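Local coordinates for protein kunitz-type serine protease inhibitor homolog calcicludine (Dendroaspis angusticeps, PDB 5YV7) that blocks L-type calcium channels as a mamba venom toxin built on the Kunitz-type serine protease inhibitor fold, at residues 30-35 / 52-57. Numbering follows the deposited sequence.
Sequences KKCLPF and ECRKKC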
ATOM      1  N   LYS A  30       4.992  -4.546  -9.777  1.00 45.08           N
ATOM      2  CA  LYS A  30       6.118  -3.855  -9.149  1.00 43.34           C
ATOM      3  C   LYS A  30       5.922  -2.337  -9.121  1.00 42.66           C
ATOM      4  O   LYS A  30       6.882  -1.577  -9.246  1.00 43.21           O
ATOM      5  CB  LYS A  30       7.439  -4.210  -9.840  1.00 41.91           C
ATOM      6  CG  LYS A  30       7.740  -5.699  -9.865  1.00 48.28           C
ATOM      7  CD  LYS A  30       9.102  -5.982 -10.493  1.00 47.82           C
ATOM      8  CE  LYS A  30       9.386  -7.473 -10.523  1.00 48.03           C
ATOM      9  NZ  LYS A  30      10.716  -7.756 -11.121  1.00 48.98           N
ATOM     10  N   LYS A  31       4.689  -1.867  -8.937  1.00 44.51           N
ATOM     11  CA  LYS A  31       4.436  -0.433  -8.875  1.00 44.64           C
ATOM     12  C   LYS A  31       3.698  -0.056  -7.603  1.00 40.76           C
ATOM     13  O   LYS A  31       2.815  -0.779  -7.128  1.00 40.94           O
ATOM     14  CB  LYS A  31       3.630   0.075 -10.078  1.00 43.99           C
ATOM     15  CG  LYS A  31       4.268  -0.211 -11.409  1.00 51.76           C
ATOM     16  CD  LYS A  31       4.072   0.933 -12.393  1.00 58.27           C
ATOM     17  CE  LYS A  31       5.386   1.283 -13.081  1.00 69.22           C
ATOM     18  NZ  LYS A  31       6.127   0.043 -13.482  1.00 60.34           N
ATOM     19  N   CYS A  32       4.075   1.093  -7.068  1.00 38.42           N
ATOM     20  CA  CYS A  32       3.293   1.757  -6.047  1.00 38.52           C
ATOM     21  C   CYS A  32       2.122   2.470  -6.716  1.00 39.88           C
ATOM     22  O   CYS A  32       2.322   3.276  -7.626  1.00 40.08           O
ATOM     23  CB  CYS A  32       4.183   2.729  -5.287  1.00 40.10           C
ATOM     24  SG  CYS A  32       5.386   1.857  -4.288  1.00 39.96           S
ATOM     25  N   LEU A  33       0.902   2.160  -6.283  1.00 38.17           N
ATOM     26  CA  LEU A  33      -0.313   2.682  -6.890  1.00 37.72           C
ATOM     27  C   LEU A  33      -1.197   3.375  -5.850  1.00 37.83           C
ATOM     28  O   LEU A  33      -1.249   2.955  -4.690  1.00 38.18           O
ATOM     29  CB  LEU A  33      -1.102   1.553  -7.570  1.00 38.30           C
ATOM     30  CG  LEU A  33      -0.423   0.819  -8.731  1.00 41.62           C
ATOM     31  CD1 LEU A  33      -1.362  -0.221  -9.312  1.00 39.01           C
ATOM     32  CD2 LEU A  33       0.017   1.809  -9.829  1.00 35.59           C
ATOM     33  N   PRO A  34      -1.888   4.446  -6.231  1.00 40.02           N
ATOM     34  CA  PRO A  34      -2.778   5.125  -5.282  1.00 39.52           C
ATOM     35  C   PRO A  34      -4.028   4.306  -4.995  1.00 38.31           C
ATOM     36  O   PRO A  34      -4.498   3.539  -5.835  1.00 41.68           O
ATOM     37  CB  PRO A  34      -3.137   6.430  -6.011  1.00 37.90           C
ATOM     38  CG  PRO A  34      -3.066   6.058  -7.455  1.00 38.60           C
ATOM     39  CD  PRO A  34      -1.890   5.100  -7.553  1.00 36.83           C
ATOM     40  N   PHE A  35      -4.575   4.486  -3.795  1.00 34.39           N
ATOM     41  CA  PHE A  35      -5.911   3.979  -3.502  1.00 36.82           C
ATOM     42  C   PHE A  35      -6.503   4.773  -2.345  1.00 37.63           C
ATOM     43  O   PHE A  35      -5.800   5.516  -1.652  1.00 40.46           O
ATOM     44  CB  PHE A  35      -5.903   2.466  -3.208  1.00 36.31           C
ATOM     45  CG  PHE A  35      -5.481   2.086  -1.801  1.00 35.18           C
ATOM     46  CD1 PHE A  35      -4.133   2.018  -1.456  1.00 34.68           C
ATOM     47  CD2 PHE A  35      -6.439   1.734  -0.844  1.00 32.22           C
ATOM     48  CE1 PHE A  35      -3.738   1.622  -0.168  1.00 37.08           C
ATOM     49  CE2 PHE A  35      -6.065   1.342   0.440  1.00 34.96           C
ATOM     50  CZ  PHE A  35      -4.712   1.279   0.787  1.00 37.27           C
ATOM     51  N   GLU A  52       7.438   6.728   0.396  1.00 43.76           N
ATOM     52  CA  GLU A  52       7.556   5.718   1.436  1.00 45.26           C
ATOM     53  C   GLU A  52       7.285   4.330   0.872  1.00 44.84           C
ATOM     54  O   GLU A  52       7.969   3.365   1.231  1.00 44.57           O
ATOM     55  CB  GLU A  52       6.604   6.033   2.589  1.00 44.40           C
ATOM     56  CG  GLU A  52       6.707   5.069   3.755  1.00 43.91           C
ATOM     57  CD  GLU A  52       5.439   5.009   4.615  1.00 56.03           C
ATOM     58  OE1 GLU A  52       5.317   4.037   5.395  1.00 60.74           O
ATOM     59  OE2 GLU A  52       4.574   5.921   4.532  1.00 54.14           O
ATOM     60  N   CYS A  53       6.314   4.219  -0.042  1.00 42.69           N
ATOM     61  CA  CYS A  53       6.052   2.936  -0.689  1.00 43.07           C
ATOM     62  C   CYS A  53       7.262   2.467  -1.501  1.00 44.37           C
ATOM     63  O   CYS A  53       7.667   1.301  -1.420  1.00 42.87           O
ATOM     64  CB  CYS A  53       4.810   3.038  -1.573  1.00 38.44           C
ATOM     65  SG  CYS A  53       4.440   1.526  -2.508  1.00 39.38           S
ATOM     66  N   ARG A  54       7.861   3.365  -2.284  1.00 43.36           N
ATOM     67  CA  ARG A  54       9.009   2.973  -3.095  1.00 42.39           C
ATOM     68  C   ARG A  54      10.202   2.619  -2.226  1.00 42.40           C
ATOM     69  O   ARG A  54      10.963   1.701  -2.550  1.00 43.62           O
ATOM     70  CB  ARG A  54       9.369   4.086  -4.070  1.00 42.10           C
ATOM     71  CG  ARG A  54       8.420   4.155  -5.230  1.00 44.84           C
ATOM     72  CD  ARG A  54       8.431   5.511  -5.847  1.00 41.95           C
ATOM     73  NE  ARG A  54       7.794   5.486  -7.150  1.00 42.31           N
ATOM     74  CZ  ARG A  54       7.461   6.578  -7.830  1.00 44.06           C
ATOM     75  NH1 ARG A  54       7.704   7.783  -7.326  1.00 45.03           N
ATOM     76  NH2 ARG A  54       6.887   6.466  -9.014  1.00 47.39           N
ATOM     77  N   LYS A  55      10.379   3.332  -1.116  1.00 43.03           N
ATOM     78  CA  LYS A  55      11.491   3.038  -0.226  1.00 43.73           C
ATOM     79  C   LYS A  55      11.366   1.632   0.342  1.00 43.94           C
ATOM     80  O   LYS A  55      12.315   0.842   0.290  1.00 43.72           O
ATOM     81  CB  LYS A  55      11.555   4.075   0.894  1.00 45.46           C
ATOM     82  CG  LYS A  55      12.630   3.794   1.933  1.00 45.84           C
ATOM     83  CD  LYS A  55      12.980   5.052   2.714  1.00 51.98           C
ATOM     84  CE  LYS A  55      12.895   4.826   4.212  1.00 59.48           C
ATOM     85  NZ  LYS A  55      13.895   5.642   4.961  1.00 68.08           N
ATOM     86  N   LYS A  56      10.182   1.289   0.852  1.00 41.98           N
ATOM     87  CA  LYS A  56      10.021   0.021   1.551  1.00 41.28           C
ATOM     88  C   LYS A  56       9.853  -1.144   0.585  1.00 40.54           C
ATOM     89  O   LYS A  56      10.434  -2.210   0.796  1.00 42.34           O
ATOM     90  CB  LYS A  56       8.831   0.104   2.513  1.00 43.46           C
ATOM     91  CG  LYS A  56       9.060   1.074   3.668  1.00 44.42           C
ATOM     92  CD  LYS A  56       8.148   0.790   4.843  1.00 56.40           C
ATOM     93  CE  LYS A  56       7.801   2.063   5.622  1.00 62.80           C
ATOM     94  NZ  LYS A  56       6.655   1.852   6.562  1.00 61.20           N
ATOM     95  N   CYS A  57       9.079  -0.967  -0.480  1.00 41.48           N
ATOM     96  CA  CYS A  57       8.731  -2.088  -1.344  1.00 39.37           C
ATOM     97  C   CYS A  57       9.710  -2.282  -2.493  1.00 43.27           C
ATOM     98  O   CYS A  57       9.879  -3.415  -2.963  1.00 38.45           O
ATOM     99  CB  CYS A  57       7.314  -1.902  -1.898  1.00 36.05           C
ATOM    100  SG  CYS A  57       6.074  -1.895  -0.592  1.00 42.11           S
TER
HETATM  101  O   HOH W   1       6.342   2.880  -8.243  1.00 26.51           O
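Cys32 and Cys53 reach each other through different first torsions: on the strand, SG of Cys32 lies anti to its own carbonyl carbon (chi1 -69°), whereas on the helix SG of Cys53 lies anti to the backbone N (chi1 177°). Both CA–CB bonds point across the gap, and the sulfurs join in a disulfide, Cys32 SG to Cys53 SG 2.0 Å. The torsion about the S–S bond, -88°, is close to the 90° magnitude that a relaxed disulfide prefers, and its sign makes the bridge left-handed. Cysteine suits both places, since two short cysteine side chains, joined through their sulfurs, bridge the 6.1 Å between the CA atoms of Cys32 and Cys53 and fix strand to helix by a covalent bond between two buried residues.

Arg54, the next residue on the helix, flanks the bridge. Its CG lies 3.9 Å from Cys32 SG, an apolar touch by the aliphatic part of the chain. From there the extended chain leads on to NE, which donates to a water (3.2 Å from Arg54 NE) that also accepts from Cys32 N (3.1 Å). A long, partly exposed arginine fits this border because its first methylenes can stay beside the bridge, CG touching the sulfur, while NE farther along the chain meets the water.

One helical turn apart, Lys56 NZ donates to the anti lone pair of Glu52 OE1 in a 2.8 Å salt bridge; opposite charges four residues apart suit a helix.

The disulfide is one of the three of the Kunitz fold and ties the C-terminal helix 50-58 to strand 31-37. That strand pairs antiparallel with strand 20-26, whose Phe25 packs on Cys32, while Phe47 touches Cys53 and a further disulfide joins Cys57 to Cys7 near the N-terminus.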